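Local coordinates for protein catalase (Bacillus pumilus, PDB 4QOP) that probably breaks down hydrogen peroxide to water and oxygen at a buried haem, as catalases do, and here also holds a molecule of benzene-1,4-diol, at residues 107-112 / 180-185; 97-102 / 148-153; 164-169 / 453-458. All coordinates share one frame; numbering follows the deposited sequence. Where two conformers were deposited one is given.

All three contacts are largely buried and all touch the same benzene-1,4-diol, yet they hold different parts of the catalase fold. Contacts 1 and 2 share the long loop between strands 88-96 and 113-120, pinned to helix ends near a haem; Asp110 of contact 1 ties this loop together by accepting from the backbone N of Val98 and Ile99 in contact 2. Both combine aliphatic packing with a long basic side chain that donates to backbone carbonyls. Contact 3 lies farther out, where helix 161-169 meets the C-terminal helices, and has no basic side chain crossing it, relying on threonine methyls, a leucine and one water shared with Asp166 near another subunit.

Contact 1 (107-112 / 180-185); sequences TLRDPR and WLFSDE. With HQE (benzene-1,4-diol), chain G.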
loop_
_atom_site.group_PDB
_atom_site.type_symbol
_atom_site.label_atom_id
_atom_site.label_comp_id
_atom_site.label_asym_id
_atom_site.label_seq_id
_atom_site.Cartn_x
_atom_site.Cartn_y
_atom_site.Cartn_z
ATOM N N THR A 107 9.812 -19.565 23.992
ATOM C CA THR A 107 10.607 -20.695 24.503
ATOM C C THR A 107 11.451 -21.412 23.428
ATOM O O THR A 107 12.097 -22.432 23.718
ATOM C CB THR A 107 9.659 -21.736 25.102
ATOM O OG1 THR A 107 8.552 -21.895 24.207
ATOM C CG2 THR A 107 9.144 -21.281 26.447
ATOM N N LEU A 108 11.493 -20.867 22.209
ATOM C CA LEU A 108 12.266 -21.480 21.115
ATOM C C LEU A 108 13.741 -21.049 21.150
ATOM O O LEU A 108 14.084 -19.962 21.629
ATOM C CB LEU A 108 11.674 -21.123 19.759
ATOM C CG LEU A 108 10.170 -21.334 19.552
ATOM C CD1 LEU A 108 9.824 -20.967 18.104
ATOM C CD2 LEU A 108 9.757 -22.780 19.879
ATOM N N ARG A 109 14.608 -21.871 20.581
ATOM C CA ARG A 109 15.989 -21.506 20.399
ATOM C C ARG A 109 16.144 -20.403 19.328
ATOM O O ARG A 109 15.586 -20.516 18.264
ATOM C CB ARG A 109 16.802 -22.738 19.956
ATOM C CG ARG A 109 18.320 -22.507 19.923
ATOM C CD ARG A 109 19.081 -23.807 19.683
ATOM N NE ARG A 109 18.735 -24.817 20.699
ATOM C CZ ARG A 109 19.125 -24.790 21.971
ATOM N NH1 ARG A 109 19.970 -23.859 22.414
ATOM N NH2 ARG A 109 18.726 -25.743 22.803
ATOM N N ASP A 110 16.945 -19.382 19.615
ATOM C CA ASP A 110 17.085 -18.215 18.744
ATOM C C ASP A 110 18.006 -17.264 19.467
ATOM O O ASP A 110 17.958 -17.164 20.674
ATOM C CB ASP A 110 15.707 -17.520 18.484
ATOM C CG ASP A 110 15.214 -17.595 17.001
ATOM O OD1 ASP A 110 15.944 -18.036 16.076
ATOM O OD2 ASP A 110 14.033 -17.212 16.747
ATOM N N PRO A 111 18.758 -16.466 18.722
ATOM C CA PRO A 111 19.215 -15.183 19.317
ATOM C C PRO A 111 18.048 -14.352 19.769
ATOM O O PRO A 111 16.930 -14.517 19.265
ATOM C CB PRO A 111 19.946 -14.460 18.153
ATOM C CG PRO A 111 20.127 -15.490 17.109
ATOM C CD PRO A 111 19.010 -16.497 17.275
ATOM N N ARG A 112 18.315 -13.445 20.703
ATOM C CA ARG A 112 17.320 -12.480 21.117
ATOM C C ARG A 112 17.745 -11.084 20.697
ATOM O O ARG A 112 18.901 -10.693 20.886
ATOM C CB ARG A 112 17.137 -12.538 22.640
ATOM C CG ARG A 112 15.916 -13.372 23.090
ATOM C CD ARG A 112 15.987 -14.811 22.617
ATOM N NE ARG A 112 14.860 -15.612 23.095
ATOM C CZ ARG A 112 14.667 -16.893 22.772
ATOM N NH1 ARG A 112 15.520 -17.525 21.970
ATOM N NH2 ARG A 112 13.608 -17.534 23.240
ATOM N N TRP A 180 27.851 -20.785 20.374
ATOM C CA TRP A 180 27.128 -20.046 21.389
ATOM C C TRP A 180 25.642 -20.442 21.397
ATOM O O TRP A 180 25.069 -20.704 22.449
ATOM C CB TRP A 180 27.211 -18.537 21.167
ATOM C CG TRP A 180 28.498 -17.867 21.450
ATOM C CD1 TRP A 180 29.608 -17.923 20.703
ATOM C CD2 TRP A 180 28.767 -16.946 22.518
ATOM N NE1 TRP A 180 30.582 -17.120 21.244
ATOM C CE2 TRP A 180 30.095 -16.525 22.371
ATOM C CE3 TRP A 180 28.023 -16.488 23.619
ATOM C CZ2 TRP A 180 30.715 -15.665 23.271
ATOM C CZ3 TRP A 180 28.618 -15.622 24.494
ATOM C CH2 TRP A 180 29.968 -15.223 24.326
ATOM N N LEU A 181 25.048 -20.503 20.214
ATOM C CA LEU A 181 23.609 -20.646 20.075
ATOM C C LEU A 181 23.125 -21.987 20.609
ATOM O O LEU A 181 21.973 -22.084 21.075
ATOM C CB LEU A 181 23.187 -20.472 18.596
ATOM C CG LEU A 181 21.703 -20.605 18.281
ATOM C CD1 LEU A 181 20.902 -19.504 18.944
ATOM C CD2 LEU A 181 21.493 -20.563 16.787
ATOM N N PHE A 182 23.961 -23.032 20.498
ATOM C CA PHE A 182 23.547 -24.373 20.972
ATOM C C PHE A 182 24.024 -24.699 22.359
ATOM O O PHE A 182 23.800 -25.820 22.837
ATOM C CB PHE A 182 23.915 -25.470 19.950
ATOM C CG PHE A 182 22.938 -25.560 18.807
ATOM C CD1 PHE A 182 23.107 -24.785 17.684
ATOM C CD2 PHE A 182 21.857 -26.406 18.877
ATOM C CE1 PHE A 182 22.210 -24.855 16.634
ATOM C CE2 PHE A 182 20.944 -26.485 17.851
ATOM C CZ PHE A 182 21.128 -25.718 16.709
ATOM N N SER A 183 24.666 -23.742 23.041
ATOM C CA SER A 183 24.701 -23.756 24.508
ATOM C C SER A 183 23.295 -23.491 24.989
ATOM O O SER A 183 22.403 -23.218 24.193
ATOM C CB SER A 183 25.698 -22.718 25.051
ATOM O OG SER A 183 25.183 -21.405 25.057
ATOM N N ASP A 184 23.053 -23.572 26.280
ATOM C CA ASP A 184 21.731 -23.217 26.748
ATOM C C ASP A 184 21.442 -21.692 26.631
ATOM O O ASP A 184 20.309 -21.287 26.837
ATOM C CB ASP A 184 21.453 -23.691 28.171
ATOM C CG ASP A 184 21.373 -25.241 28.293
ATOM O OD1 ASP A 184 21.033 -25.968 27.352
ATOM O OD2 ASP A 184 21.684 -25.724 29.399
ATOM N N GLU A 185 22.431 -20.862 26.302
ATOM C CA GLU A 185 22.163 -19.446 26.149
ATOM C C GLU A 185 21.403 -19.203 24.838
ATOM O O GLU A 185 20.885 -18.113 24.644
ATOM C CB GLU A 185 23.435 -18.566 26.204
ATOM C CG GLU A 185 23.114 -17.069 26.404
ATOM C CD GLU A 185 24.343 -16.180 26.595
ATOM O OE1 GLU A 185 25.466 -16.724 26.616
ATOM O OE2 GLU A 185 24.194 -14.921 26.689
HETATM C C1 HQE G . 17.382 -22.131 15.693
HETATM C C2 HQE G . 17.174 -20.759 15.621
HETATM C C3 HQE G . 18.101 -19.951 15.022
HETATM O O3 HQE G . 17.933 -18.601 14.958
HETATM C C4 HQE G . 19.239 -20.508 14.464
HETATM C C5 HQE G . 19.452 -21.878 14.512
HETATM C C6 HQE G . 18.514 -22.690 15.136
HETATM O O6 HQE G . 18.721 -24.031 15.191
HETATM O O HOH W 1 18.950 -24.807 25.469
HETATM O O HOH W 2 20.210 -16.635 22.499
#
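Arg109 reaches across to Leu181 and Phe182, fastening the loop that precedes strand 113-120 of the catalase β-barrel to the C-terminal end of helix 175-181. An extended start, with CG anti to the backbone N (chi1 -172°), carries CD over the Phe182 ring, and the bend at chi3 then turns the guanidinium. CD sits above one face in a CH-pi contact, 4.0 Å from the ring centroid, while the guanidinium runs nearly parallel to the ring, one face over CD2, the two planes only 19° apart. An arginine suits this place because its shaft can cover an aromatic face while its tip still seeks oxygen. NH1 donates to Leu181 O at 3.0 Å, the oxygen lying somewhat tilted from the guanidinium plane, and makes a weaker bond to Ser183 O. NH2 turns to a water, which donates in turn to Asp184 OD1 and so bridges two opposite charges that do not touch directly.

Leu181 crosses beside this shaft. Its CD1 rests against the backbone at Asp110 C and Pro111 N, 3.7 Å from each, and beside Pro111 CD; its other methyl, CD2, faces the benzene-1,4-diol, whose O6 end approaches Phe182 CZ. At the opposite end of that ligand, O3 meets Asp110 OD1 at 2.4 Å, a hydrogen bond so short that its exact length is doubtful. This aspartate belongs to the loop that, in related catalases, lines the main channel to the haem, so the ligand probably lies in that channel. Arg112 stiffens the loop from within, NH1 and NH2 both gripping Leu108 O. A second water joins the backbones, donating to Asp110 O at 2.9 Å and Glu185 O at 2.7 Å.

Contact 2 (97-102 / 148-153); sequences TVIHPK and HSLKPD. With HQE (benzene-1,4-diol), chain G.
Ile99 packs against Leu150 where the loop following strand 88-96 of the catalase β-barrel meets the end of helix 143-150. This is the tight part of the contact. The isoleucine sets its two branches to separate tasks: CG1, anti to the carbonyl carbon (chi1 -70°), carries CD1 onto Leu150 CB at 3.5 Å, with the two side chains at about a right angle, whereas CG2 lies against the backbone, 3.6 Å from Leu150 O. A β-branched residue thus fills both the side-chain and main-chain surfaces of the helix end. Leu150 CD1 also faces Ile99 CD1, while its CD2 lies 3.4 Å from C4 of the bound benzene-1,4-diol, so this aliphatic patch forms one wall of the ligand's site, consistent with a place in the main channel.

The packing thins out at His100, whose ring meets Pro152 CG obliquely at no closer than 4.0 Å from ND1; Phe240 of the second subunit meets that histidine edge-to-face.

The polar side is wetter. Lys151, the first residue to leave the helix, is partly exposed and kinks at chi2, which turns its ammonium back over the loop. A water sits within hydrogen-bonding distance of Val98 O and His100 O and receives only a weak bond from the lysine. NZ donates more strongly to Val55 O and Ile99 O, carbonyl dipoles that may ease the nearness of Arg50 of the second subunit; the bond from NZ to Ile99 O measures 2.8 Å.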
loop_
_atom_site.group_PDB
_atom_site.type_symbol
_atom_site.label_atom_id
_atom_site.label_comp_id
_atom_site.label_asym_id
_atom_site.label_seq_id
_atom_site.Cartn_x
_atom_site.Cartn_y
_atom_site.Cartn_z
ATOM N N THR A 97 12.448 -12.448 19.723
ATOM C CA THR A 97 13.067 -13.586 19.067
ATOM C C THR A 97 13.420 -13.229 17.627
ATOM O O THR A 97 13.406 -12.037 17.282
ATOM C CB THR A 97 12.192 -14.852 19.189
ATOM O OG1 THR A 97 10.952 -14.657 18.526
ATOM C CG2 THR A 97 11.910 -15.169 20.654
ATOM N N VAL A 98 13.726 -14.219 16.777
ATOM C CA VAL A 98 14.150 -13.916 15.419
ATOM C C VAL A 98 13.290 -14.515 14.304
ATOM O O VAL A 98 12.843 -13.780 13.409
ATOM C CB VAL A 98 15.625 -14.347 15.191
ATOM C CG1 VAL A 98 16.069 -14.051 13.749
ATOM C CG2 VAL A 98 16.573 -13.609 16.144
ATOM N N ILE A 99 13.154 -15.838 14.276
ATOM C CA ILE A 99 12.777 -16.537 13.062
ATOM C C ILE A 99 11.248 -16.678 12.914
ATOM O O ILE A 99 10.705 -16.373 11.842
ATOM C CB ILE A 99 13.492 -17.881 12.935
ATOM C CG1 ILE A 99 14.991 -17.655 12.666
ATOM C CG2 ILE A 99 12.906 -18.731 11.833
ATOM C CD1 ILE A 99 15.362 -17.001 11.329
ATOM N N HIS A 100 10.550 -17.092 13.965
ATOM C CA HIS A 100 9.120 -17.389 13.800
ATOM C C HIS A 100 8.249 -16.146 13.846
ATOM O O HIS A 100 8.721 -15.063 14.222
ATOM C CB HIS A 100 8.675 -18.496 14.782
ATOM C CG HIS A 100 9.349 -19.800 14.490
ATOM N ND1 HIS A 100 8.790 -20.768 13.667
ATOM C CD2 HIS A 100 10.597 -20.232 14.789
ATOM C CE1 HIS A 100 9.634 -21.781 13.554
ATOM N NE2 HIS A 100 10.742 -21.474 14.215
ATOM N N PRO A 101 6.946 -16.281 13.406
ATOM C CA PRO A 101 6.121 -15.088 13.238
ATOM C C PRO A 101 5.646 -14.508 14.546
ATOM O O PRO A 101 5.959 -15.032 15.627
ATOM C CB PRO A 101 4.954 -15.602 12.403
ATOM C CG PRO A 101 5.530 -16.745 11.603
ATOM C CD PRO A 101 6.390 -17.415 12.636
ATOM N N LYS A 102 4.860 -13.433 14.422
ATOM C CA LYS A 102 4.176 -12.842 15.526
ATOM C C LYS A 102 3.404 -14.032 16.123
ATOM O O LYS A 102 2.890 -14.886 15.408
ATOM C CB LYS A 102 3.129 -11.828 15.065
ATOM C CG LYS A 102 3.627 -10.422 14.888
ATOM C CD LYS A 102 2.462 -9.530 14.456
ATOM C CE LYS A 102 1.653 -9.012 15.639
ATOM N NZ LYS A 102 2.509 -8.475 16.738
ATOM N N HIS A 148 16.106 -17.435 4.830
ATOM C CA HIS A 148 15.333 -18.411 4.110
ATOM C C HIS A 148 15.595 -19.860 4.562
ATOM O O HIS A 148 14.657 -20.644 4.674
ATOM C CB HIS A 148 15.546 -18.274 2.584
ATOM C CG HIS A 148 14.844 -17.103 1.950
ATOM N ND1 HIS A 148 14.807 -16.913 0.579
ATOM C CD2 HIS A 148 14.170 -16.055 2.502
ATOM C CE1 HIS A 148 14.126 -15.809 0.315
ATOM N NE2 HIS A 148 13.741 -15.260 1.461
ATOM N N SER A 149 16.828 -20.191 4.881
ATOM C CA SER A 149 17.201 -21.543 5.348
ATOM C C SER A 149 16.665 -21.835 6.723
ATOM O O SER A 149 16.289 -22.951 7.013
ATOM C CB SER A 149 18.723 -21.772 5.281
ATOM O OG SER A 149 19.388 -21.244 6.425
ATOM N N LEU A 150 16.598 -20.806 7.554
ATOM C CA LEU A 150 16.176 -20.938 8.943
ATOM C C LEU A 150 14.649 -20.935 9.105
ATOM O O LEU A 150 14.090 -21.570 10.017
ATOM C CB LEU A 150 16.806 -19.801 9.782
ATOM C CG LEU A 150 18.301 -19.931 10.111
ATOM C CD1 LEU A 150 18.850 -18.603 10.556
ATOM C CD2 LEU A 150 18.503 -20.955 11.219
ATOM N N LYS A 151 13.994 -20.160 8.262
ATOM C CA LYS A 151 12.551 -19.950 8.359
ATOM C C LYS A 151 11.833 -21.252 8.047
ATOM O O LYS A 151 12.365 -22.116 7.371
ATOM C CB LYS A 151 12.077 -18.894 7.367
ATOM C CG LYS A 151 12.410 -17.447 7.737
ATOM C CD LYS A 151 11.305 -16.831 8.527
ATOM C CE LYS A 151 11.651 -15.439 8.988
ATOM N NZ LYS A 151 10.434 -14.762 9.540
ATOM N N PRO A 152 10.551 -21.354 8.452
ATOM C CA PRO A 152 9.787 -22.475 7.986
ATOM C C PRO A 152 9.963 -22.725 6.502
ATOM O O PRO A 152 9.959 -21.806 5.707
ATOM C CB PRO A 152 8.352 -22.102 8.396
ATOM C CG PRO A 152 8.532 -21.313 9.670
ATOM C CD PRO A 152 9.813 -20.523 9.424
ATOM N N ASP A 153 10.104 -23.991 6.140
ATOM C CA ASP A 153 10.128 -24.445 4.768
ATOM C C ASP A 153 9.008 -23.816 3.950
ATOM O O ASP A 153 7.858 -23.777 4.404
ATOM C CB ASP A 153 10.008 -26.002 4.787
ATOM C CG ASP A 153 10.016 -26.643 3.419
ATOM O OD1 ASP A 153 9.059 -26.465 2.650
ATOM O OD2 ASP A 153 10.938 -27.433 3.111
HETATM C C1 HQE G . 17.382 -22.131 15.693
HETATM C C2 HQE G . 17.174 -20.759 15.621
HETATM C C3 HQE G . 18.101 -19.951 15.022
HETATM O O3 HQE G . 17.933 -18.601 14.958
HETATM C C4 HQE G . 19.239 -20.508 14.464
HETATM C C5 HQE G . 19.452 -21.878 14.512
HETATM C C6 HQE G . 18.514 -22.690 15.136
HETATM O O6 HQE G . 18.721 -24.031 15.191
HETATM O O HOH W 3 10.240 -13.198 12.558
#

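Contact 3 (164-169 / 453-458); sequences YWDFMT and EKTKLL. With HQE (benzene-1,4-diol), chain G.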
loop_
_atom_site.group_PDB
_atom_site.type_symbol
_atom_site.label_atom_id
_atom_site.label_comp_id
_atom_site.label_asym_id
_atom_site.label_seq_id
_atom_site.Cartn_x
_atom_site.Cartn_y
_atom_site.Cartn_z
ATOM N N TYR A 164 18.509 -25.499 7.311
ATOM C CA TYR A 164 19.455 -24.518 7.809
ATOM C C TYR A 164 20.830 -25.102 8.060
ATOM O O TYR A 164 21.832 -24.404 7.824
ATOM C CB TYR A 164 18.958 -23.744 9.044
ATOM C CG TYR A 164 18.558 -24.514 10.286
ATOM C CD1 TYR A 164 19.496 -24.903 11.214
ATOM C CD2 TYR A 164 17.216 -24.676 10.611
ATOM C CE1 TYR A 164 19.115 -25.522 12.406
ATOM C CE2 TYR A 164 16.813 -25.277 11.788
ATOM C CZ TYR A 164 17.771 -25.713 12.685
ATOM O OH TYR A 164 17.356 -26.301 13.846
ATOM N N TRP A 165 20.904 -26.381 8.464
ATOM C CA TRP A 165 22.220 -27.044 8.529
ATOM C C TRP A 165 22.914 -27.211 7.151
ATOM O O TRP A 165 24.103 -27.085 7.078
ATOM C CB TRP A 165 22.155 -28.377 9.261
ATOM C CG TRP A 165 22.076 -28.197 10.742
ATOM C CD1 TRP A 165 20.968 -28.412 11.556
ATOM C CD2 TRP A 165 23.133 -27.826 11.597
ATOM N NE1 TRP A 165 21.294 -28.162 12.853
ATOM C CE2 TRP A 165 22.613 -27.771 12.901
ATOM C CE3 TRP A 165 24.505 -27.529 11.384
ATOM C CZ2 TRP A 165 23.394 -27.409 14.004
ATOM C CZ3 TRP A 165 25.275 -27.153 12.458
ATOM C CH2 TRP A 165 24.718 -27.112 13.775
ATOM N N ASP A 166 22.160 -27.370 6.063
ATOM C CA ASP A 166 22.744 -27.355 4.729
ATOM C C ASP A 166 23.457 -26.010 4.481
ATOM O O ASP A 166 24.635 -25.980 4.126
ATOM C CB ASP A 166 21.676 -27.647 3.673
ATOM C CG ASP A 166 22.232 -27.738 2.236
ATOM O OD1 ASP A 166 23.381 -28.139 2.028
ATOM O OD2 ASP A 166 21.461 -27.457 1.274
ATOM N N PHE A 167 22.757 -24.895 4.707
ATOM C CA PHE A 167 23.343 -23.564 4.580
ATOM C C PHE A 167 24.534 -23.368 5.518
ATOM O O PHE A 167 25.586 -22.891 5.083
ATOM C CB PHE A 167 22.276 -22.481 4.870
ATOM C CG PHE A 167 22.809 -21.102 4.791
ATOM C CD1 PHE A 167 22.921 -20.467 3.553
ATOM C CD2 PHE A 167 23.263 -20.452 5.921
ATOM C CE1 PHE A 167 23.454 -19.208 3.471
ATOM C CE2 PHE A 167 23.787 -19.196 5.841
ATOM C CZ PHE A 167 23.889 -18.575 4.618
ATOM N N MET A 168 24.329 -23.642 6.816
ATOM C CA MET A 168 25.344 -23.323 7.794
ATOM C C MET A 168 26.628 -24.125 7.544
ATOM O O MET A 168 27.731 -23.553 7.640
ATOM C CB MET A 168 24.883 -23.581 9.223
ATOM C CG MET A 168 23.753 -22.650 9.696
ATOM S SD MET A 168 24.183 -20.896 9.716
ATOM C CE MET A 168 22.539 -20.193 9.798
ATOM N N THR A 169 26.477 -25.414 7.226
ATOM C CA THR A 169 27.650 -26.249 6.978
ATOM C C THR A 169 28.454 -25.789 5.781
ATOM O O THR A 169 29.692 -25.928 5.776
ATOM C CB THR A 169 27.299 -27.755 6.793
ATOM O OG1 THR A 169 26.386 -27.943 5.692
ATOM C CG2 THR A 169 26.758 -28.347 8.087
ATOM N N GLU A 453 22.815 -37.273 5.718
ATOM C CA GLU A 453 24.111 -37.819 6.196
ATOM C C GLU A 453 25.369 -37.046 5.795
ATOM O O GLU A 453 26.241 -36.793 6.623
ATOM C CB GLU A 453 24.261 -39.268 5.731
ATOM C CG GLU A 453 23.448 -40.282 6.529
ATOM C CD GLU A 453 23.637 -40.175 8.047
ATOM O OE1 GLU A 453 24.788 -40.266 8.534
ATOM O OE2 GLU A 453 22.633 -39.991 8.764
ATOM N N LYS A 454 25.445 -36.619 4.543
ATOM C CA LYS A 454 26.572 -35.816 4.082
ATOM C C LYS A 454 26.702 -34.475 4.843
ATOM O O LYS A 454 27.773 -33.995 5.166
ATOM C CB LYS A 454 26.423 -35.574 2.570
ATOM C CG LYS A 454 27.557 -34.767 1.947
ATOM C CD LYS A 454 27.506 -34.774 0.416
ATOM C CE LYS A 454 26.310 -33.999 -0.130
ATOM N NZ LYS A 454 26.357 -33.928 -1.619
ATOM N N THR A 455 25.567 -33.841 5.091
ATOM C CA THR A 455 25.541 -32.524 5.747
ATOM C C THR A 455 25.895 -32.691 7.229
ATOM O O THR A 455 26.636 -31.889 7.816
ATOM C CB THR A 455 24.136 -31.892 5.602
ATOM O OG1 THR A 455 23.919 -31.569 4.220
ATOM C CG2 THR A 455 24.009 -30.654 6.475
ATOM N N LYS A 456 25.391 -33.773 7.796
ATOM C CA LYS A 456 25.714 -34.172 9.166
ATOM C C LYS A 456 27.218 -34.308 9.325
ATOM O O LYS A 456 27.803 -33.801 10.282
ATOM C CB LYS A 456 25.013 -35.478 9.493
ATOM C CG LYS A 456 24.959 -35.802 10.973
ATOM C CD LYS A 456 24.422 -37.208 11.223
ATOM C CE LYS A 456 22.925 -37.261 11.025
ATOM N NZ LYS A 456 22.391 -38.625 11.172
ATOM N N LEU A 457 27.837 -34.981 8.379
ATOM C CA LEU A 457 29.279 -35.170 8.426
ATOM C C LEU A 457 30.043 -33.866 8.330
ATOM O O LEU A 457 31.010 -33.650 9.051
ATOM C CB LEU A 457 29.700 -36.144 7.310
ATOM C CG LEU A 457 31.171 -36.507 7.233
ATOM C CD1 LEU A 457 31.591 -37.174 8.529
ATOM C CD2 LEU A 457 31.460 -37.401 6.026
ATOM N N LEU A 458 29.619 -32.984 7.432
ATOM C CA LEU A 458 30.307 -31.709 7.267
ATOM C C LEU A 458 30.197 -30.856 8.522
ATOM O O LEU A 458 31.109 -30.153 8.873
ATOM C CB LEU A 458 29.747 -30.984 6.033
ATOM C CG LEU A 458 30.349 -29.640 5.629
ATOM C CD1 LEU A 458 31.869 -29.691 5.441
ATOM C CD2 LEU A 458 29.630 -29.162 4.369
HETATM C C1 HQE G . 17.382 -22.131 15.693
HETATM C C2 HQE G . 17.174 -20.759 15.621
HETATM C C3 HQE G . 18.101 -19.951 15.022
HETATM O O3 HQE G . 17.933 -18.601 14.958
HETATM C C4 HQE G . 19.239 -20.508 14.464
HETATM C C5 HQE G . 19.452 -21.878 14.512
HETATM C C6 HQE G . 18.514 -22.690 15.136
HETATM O O6 HQE G . 18.721 -24.031 15.191
HETATM O O HOH W 4 25.598 -29.233 3.445
#
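Thr455 on helix 453-466 meets Trp165, Asp166 and Thr169 on helix 161-169, the short axes passing 9.4 Å apart at an angle of 44°. A short side chain at the crossing suits threonine, which offers a methyl for packing and a hydroxyl for water.

At the start of the second helix, Glu453 looks to its own turn: OE2 forms a salt bridge with Lys456 NZ on the side turned from helix 161-169, and that ammonium also reaches Lys449 O. Thr455 is the first residue to touch. With CG2 anti to its backbone N, the methyl is driven over the first helix, 3.6 Å from Trp165 O and 3.7 Å from Thr169 OG1, while the carbonyl O of Thr455 lies against Thr169 CG2. Its hydroxyl goes to the other flank, where a water lies 3.0 Å from OG1 and donates to Asp166 OD1 at 2.8 Å and Thr169 OG1 at 2.7 Å. That water joins three side chains that make no direct hydrogen bond across the helices. Arg388 of the third subunit also binds Thr455 OG1, and Tyr384 of that subunit binds Asp166 OD2, so the polar flank continues into the tetramer interface.

One turn on, Leu458 closes the contact at its partly exposed end. Its CD2 lies obliquely against Thr169, 3.6 Å from CB, beside Thr169 O, which Asn462 ND2 binds.

On the first helix, Tyr164 faces the ligand instead, receiving a weak hydrogen bond from O6 of benzene-1,4-diol at OH, while Asp447 binds this hydroxyl and Trp165 NE1. The arrangement is that of the C-terminal helical domain of catalases, packed by an oblique helix crossing onto the helices that flank the barrel.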